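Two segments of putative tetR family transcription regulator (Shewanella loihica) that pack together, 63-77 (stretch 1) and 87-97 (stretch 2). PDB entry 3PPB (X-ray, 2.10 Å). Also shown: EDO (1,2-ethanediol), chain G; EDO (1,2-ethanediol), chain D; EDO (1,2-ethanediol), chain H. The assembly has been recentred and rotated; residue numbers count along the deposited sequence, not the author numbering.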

# COMPACT_ATOMS: atom_id res chain seq x y z
N GLY A 63 8.97 10.64 -12.51
CA GLY A 63 10.13 11.41 -12.07
C GLY A 63 10.65 10.97 -10.72
O GLY A 63 11.85 10.69 -10.58
N VAL A 64 9.75 10.87 -9.72
CA VAL A 64 10.10 10.43 -8.36
C VAL A 64 10.56 8.95 -8.41
O VAL A 64 11.57 8.61 -7.80
CB VAL A 64 8.98 10.68 -7.30
CG1 VAL A 64 9.48 10.30 -5.91
CG2 VAL A 64 8.53 12.15 -7.30
N LYS A 65 9.86 8.09 -9.17
CA LYS A 65 10.25 6.68 -9.33
C LYS A 65 11.69 6.60 -9.89
O LYS A 65 12.49 5.82 -9.36
CB LYS A 65 9.28 5.91 -10.25
CG LYS A 65 7.92 5.59 -9.63
CD LYS A 65 7.97 4.35 -8.75
CE LYS A 65 6.69 4.15 -8.00
NZ LYS A 65 6.58 2.77 -7.48
N GLN A 66 12.03 7.44 -10.90
CA GLN A 66 13.37 7.46 -11.49
C GLN A 66 14.42 7.87 -10.45
O GLN A 66 15.45 7.22 -10.36
CB GLN A 66 13.45 8.34 -12.73
CG GLN A 66 14.75 8.10 -13.53
CD GLN A 66 14.86 6.69 -14.06
OE1 GLN A 66 14.07 6.26 -14.90
NE2 GLN A 66 15.82 5.91 -13.56
N GLU A 67 14.14 8.91 -9.63
CA GLU A 67 15.03 9.35 -8.55
C GLU A 67 15.31 8.21 -7.56
O GLU A 67 16.46 7.98 -7.17
CB GLU A 67 14.41 10.53 -7.80
CG GLU A 67 14.48 11.84 -8.55
CD GLU A 67 13.78 12.96 -7.81
OE1 GLU A 67 13.82 12.96 -6.56
OE2 GLU A 67 13.16 13.82 -8.47
N PHE A 68 14.25 7.51 -7.14
CA PHE A 68 14.32 6.38 -6.22
C PHE A 68 15.21 5.26 -6.80
O PHE A 68 16.12 4.78 -6.12
CB PHE A 68 12.91 5.87 -5.94
CG PHE A 68 12.81 4.60 -5.12
CD1 PHE A 68 13.00 4.63 -3.74
CD2 PHE A 68 12.47 3.39 -5.72
CE1 PHE A 68 12.86 3.46 -2.98
CE2 PHE A 68 12.33 2.23 -4.96
CZ PHE A 68 12.53 2.27 -3.60
N ALA A 69 14.94 4.88 -8.06
CA ALA A 69 15.66 3.82 -8.76
C ALA A 69 17.14 4.17 -8.88
O ALA A 69 17.98 3.33 -8.57
CB ALA A 69 15.05 3.59 -10.14
N ASP A 70 17.44 5.44 -9.25
CA ASP A 70 18.79 5.97 -9.39
C ASP A 70 19.56 5.94 -8.06
O ASP A 70 20.71 5.51 -8.05
CB ASP A 70 18.76 7.41 -9.94
CG ASP A 70 18.39 7.56 -11.42
OD1 ASP A 70 18.17 6.53 -12.09
OD2 ASP A 70 18.34 8.72 -11.90
N ALA A 71 18.91 6.36 -6.95
CA ALA A 71 19.52 6.42 -5.61
C ALA A 71 19.87 5.04 -5.08
O ALA A 71 20.99 4.85 -4.58
CB ALA A 71 18.60 7.13 -4.63
N ILE A 72 18.94 4.08 -5.18
CA ILE A 72 19.18 2.74 -4.62
C ILE A 72 20.22 1.98 -5.45
O ILE A 72 21.06 1.29 -4.86
CB ILE A 72 17.87 1.94 -4.38
CG1 ILE A 72 17.16 1.50 -5.67
CG2 ILE A 72 16.93 2.76 -3.47
CD1 ILE A 72 16.02 0.48 -5.46
N GLN A 73 20.24 2.17 -6.79
CA GLN A 73 21.23 1.50 -7.64
C GLN A 73 22.64 2.10 -7.45
O GLN A 73 23.61 1.36 -7.41
CB GLN A 73 20.83 1.53 -9.12
CG GLN A 73 19.65 0.61 -9.43
CD GLN A 73 19.49 0.45 -10.91
OE1 GLN A 73 18.85 1.27 -11.59
NE2 GLN A 73 20.08 -0.61 -11.45
N ALA A 74 22.73 3.44 -7.28
CA ALA A 74 24.00 4.14 -7.06
C ALA A 74 24.64 3.77 -5.71
O ALA A 74 25.85 3.94 -5.54
CB ALA A 74 23.80 5.64 -7.16
N SER A 75 23.84 3.27 -4.76
CA SER A 75 24.26 2.88 -3.41
C SER A 75 24.84 1.46 -3.36
O SER A 75 25.36 1.04 -2.32
CB SER A 75 23.07 2.95 -2.46
OG SER A 75 22.54 4.27 -2.38
N VAL A 76 24.74 0.73 -4.47
CA VAL A 76 25.13 -0.66 -4.55
C VAL A 76 26.27 -0.89 -5.52
O VAL A 76 26.13 -0.65 -6.73
CB VAL A 76 23.90 -1.52 -4.93
CG1 VAL A 76 24.28 -2.99 -5.18
CG2 VAL A 76 22.81 -1.42 -3.87
N SER A 77 27.38 -1.41 -5.00
CA SER A 77 28.50 -1.88 -5.79
C SER A 77 28.58 -3.39 -5.50
O SER A 77 28.91 -3.79 -4.38
CB SER A 77 29.79 -1.13 -5.48
OG SER A 77 30.67 -1.30 -6.57
N GLU A 87 20.24 -7.13 0.08
CA GLU A 87 20.31 -6.48 1.39
C GLU A 87 20.69 -5.01 1.26
O GLU A 87 20.03 -4.16 1.86
CB GLU A 87 21.30 -7.22 2.29
CG GLU A 87 21.27 -6.77 3.73
CD GLU A 87 22.24 -7.57 4.56
OE1 GLU A 87 23.42 -7.67 4.17
OE2 GLU A 87 21.80 -8.16 5.57
N GLN A 88 21.75 -4.70 0.47
CA GLN A 88 22.18 -3.32 0.19
C GLN A 88 21.06 -2.54 -0.48
O GLN A 88 20.84 -1.38 -0.13
CB GLN A 88 23.42 -3.30 -0.73
CG GLN A 88 24.72 -3.85 -0.18
CD GLN A 88 25.82 -3.74 -1.25
OE1 GLN A 88 26.32 -2.66 -1.56
NE2 GLN A 88 26.19 -4.87 -1.86
N LEU A 89 20.34 -3.16 -1.47
CA LEU A 89 19.26 -2.47 -2.18
C LEU A 89 18.10 -2.17 -1.24
O LEU A 89 17.53 -1.08 -1.30
CB LEU A 89 18.75 -3.28 -3.37
CG LEU A 89 19.62 -3.22 -4.64
CD1 LEU A 89 19.35 -4.38 -5.52
CD2 LEU A 89 19.42 -1.90 -5.42
N TRP A 90 17.74 -3.14 -0.38
CA TRP A 90 16.65 -3.01 0.58
C TRP A 90 16.96 -1.88 1.58
O TRP A 90 16.11 -1.01 1.78
CB TRP A 90 16.46 -4.34 1.30
CG TRP A 90 15.46 -4.30 2.41
CD1 TRP A 90 15.72 -4.26 3.75
CD2 TRP A 90 14.03 -4.24 2.27
NE1 TRP A 90 14.54 -4.27 4.45
CE2 TRP A 90 13.49 -4.24 3.57
CE3 TRP A 90 13.16 -4.20 1.17
CZ2 TRP A 90 12.11 -4.22 3.80
CZ3 TRP A 90 11.80 -4.19 1.40
CH2 TRP A 90 11.29 -4.21 2.70
N PHE A 91 18.17 -1.87 2.17
CA PHE A 91 18.49 -0.84 3.15
C PHE A 91 18.72 0.53 2.46
O PHE A 91 18.38 1.54 3.07
CB PHE A 91 19.62 -1.24 4.09
CG PHE A 91 19.17 -2.33 5.06
CD1 PHE A 91 18.06 -2.13 5.89
CD2 PHE A 91 19.83 -3.55 5.12
CE1 PHE A 91 17.62 -3.14 6.76
CE2 PHE A 91 19.41 -4.54 6.03
CZ PHE A 91 18.30 -4.33 6.83
N ALA A 92 19.17 0.56 1.19
CA ALA A 92 19.28 1.83 0.44
C ALA A 92 17.89 2.40 0.16
O ALA A 92 17.71 3.62 0.21
CB ALA A 92 20.01 1.62 -0.88
N ALA A 93 16.91 1.52 -0.14
CA ALA A 93 15.52 1.93 -0.41
C ALA A 93 14.89 2.52 0.86
O ALA A 93 14.29 3.59 0.82
CB ALA A 93 14.70 0.73 -0.92
N LEU A 94 15.07 1.83 2.00
CA LEU A 94 14.53 2.27 3.29
C LEU A 94 15.22 3.55 3.74
O LEU A 94 14.53 4.44 4.23
CB LEU A 94 14.65 1.14 4.34
CG LEU A 94 13.39 0.24 4.56
CD1 LEU A 94 12.84 -0.31 3.25
CD2 LEU A 94 13.70 -0.95 5.45
N THR A 95 16.56 3.70 3.49
CA THR A 95 17.29 4.92 3.83
C THR A 95 16.74 6.08 3.02
O THR A 95 16.51 7.16 3.57
CB THR A 95 18.80 4.74 3.61
OG1 THR A 95 19.24 3.66 4.43
CG2 THR A 95 19.61 6.00 3.91
N TRP A 96 16.48 5.84 1.72
CA TRP A 96 15.92 6.86 0.82
C TRP A 96 14.56 7.32 1.35
O TRP A 96 14.32 8.53 1.39
CB TRP A 96 15.82 6.33 -0.61
CG TRP A 96 15.25 7.34 -1.58
CD1 TRP A 96 15.96 8.19 -2.39
CD2 TRP A 96 13.86 7.60 -1.83
NE1 TRP A 96 15.09 8.96 -3.14
CE2 TRP A 96 13.80 8.63 -2.80
CE3 TRP A 96 12.66 7.07 -1.32
CZ2 TRP A 96 12.57 9.11 -3.29
CZ3 TRP A 96 11.46 7.58 -1.79
CH2 TRP A 96 11.42 8.59 -2.75
N ALA A 97 13.70 6.37 1.77
CA ALA A 97 12.37 6.64 2.33
C ALA A 97 12.43 7.55 3.57
O ALA A 97 11.61 8.44 3.71
CB ALA A 97 11.68 5.33 2.68
C1 EDO G . 16.62 11.91 -4.16
O1 EDO G . 15.28 11.81 -4.65
C2 EDO G . 17.49 10.87 -4.87
O2 EDO G . 18.81 10.87 -4.30
C1 EDO D . 8.70 1.37 -4.89
O1 EDO D . 8.82 1.68 -6.28
C2 EDO D . 8.24 2.61 -4.16
O2 EDO D . 7.03 3.10 -4.75
C1 EDO H . 9.82 17.36 -7.65
O1 EDO H . 10.79 17.31 -6.60
C2 EDO H . 10.36 16.64 -8.88
O2 EDO H . 10.63 15.27 -8.54

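The apolar centre of this contact lies where Ile-72 meets Ala-92 and Ala-93. The CA atoms of Ile-72 and Ala-92 are 5.1 Å apart, much less than the 8.6 Å that separates the helix axes at their closest approach. Alanine suits such a place because its side chain is a single methyl group: CB of Ile-72 rests 4.1 Å from CB of Ala-92, and the branched isoleucine can lay CG2 against the backbone itself, 3.5 Å from CA of Ala-93. Leu-89 extends this apolar patch. Its CA-to-CB bond points sideways, but the end of the side chain comes nearer, bringing CD2 to 4.1 Å from CG1 of Ile-72.

Toward the end of stretch 2 the packing becomes aromatic. Trp-96, with the largest area covered in the contact, sits as a knob among Val-64, Glu-67, Phe-68 and Ala-71. A broad, flat indole can touch all four at once. Phe-68 directs its edge at the indole face, with CD1 3.5 Å from CE3 of Trp-96 and the ring planes at 77°, an arrangement that sets the slightly positive ring hydrogens against the electron-rich face. CA of Phe-68 also lies over the five-membered ring, 4.3 Å from its centroid, in a CH-pi contact. Ala-71 leaves room for the indole to come close, its CB 3.6 Å from CD1 of Trp-96, while CG1 of Val-64 meets the ring edge at CH2, 4.1 Å away. Phe-68 also touches the centre directly: its CZ lies 3.8 Å from CB of Ala-93, linking the aromatic pair to the alanine-lined core.

In the other direction, stretch 1 has left regular helix by Val-76, yet this residue still points toward stretch 2. Its CG2 is 3.7 Å from both CB of Gln-88 and CG of Leu-89, so the methylene part of the glutamine serves as apolar surface.

At the edge, Ser-75 packs its CB 3.7 Å from CB of Ala-92, while its OG donates a hydrogen bond to O of Ala-71 at 2.8 Å, satisfying the hydroxyl within its own stretch. No hydrogen bond crosses between the stretches. Polar linkage is instead indirect: O1 of a 1,2-ethanediol (chain G), probably from the crystallisation liquor, donates to OE1 of Glu-67 at 2.7 Å and accepts a weak hydrogen bond from NE1 of Trp-96 at 3.2 Å. The contact thus rests on apolar and aromatic packing.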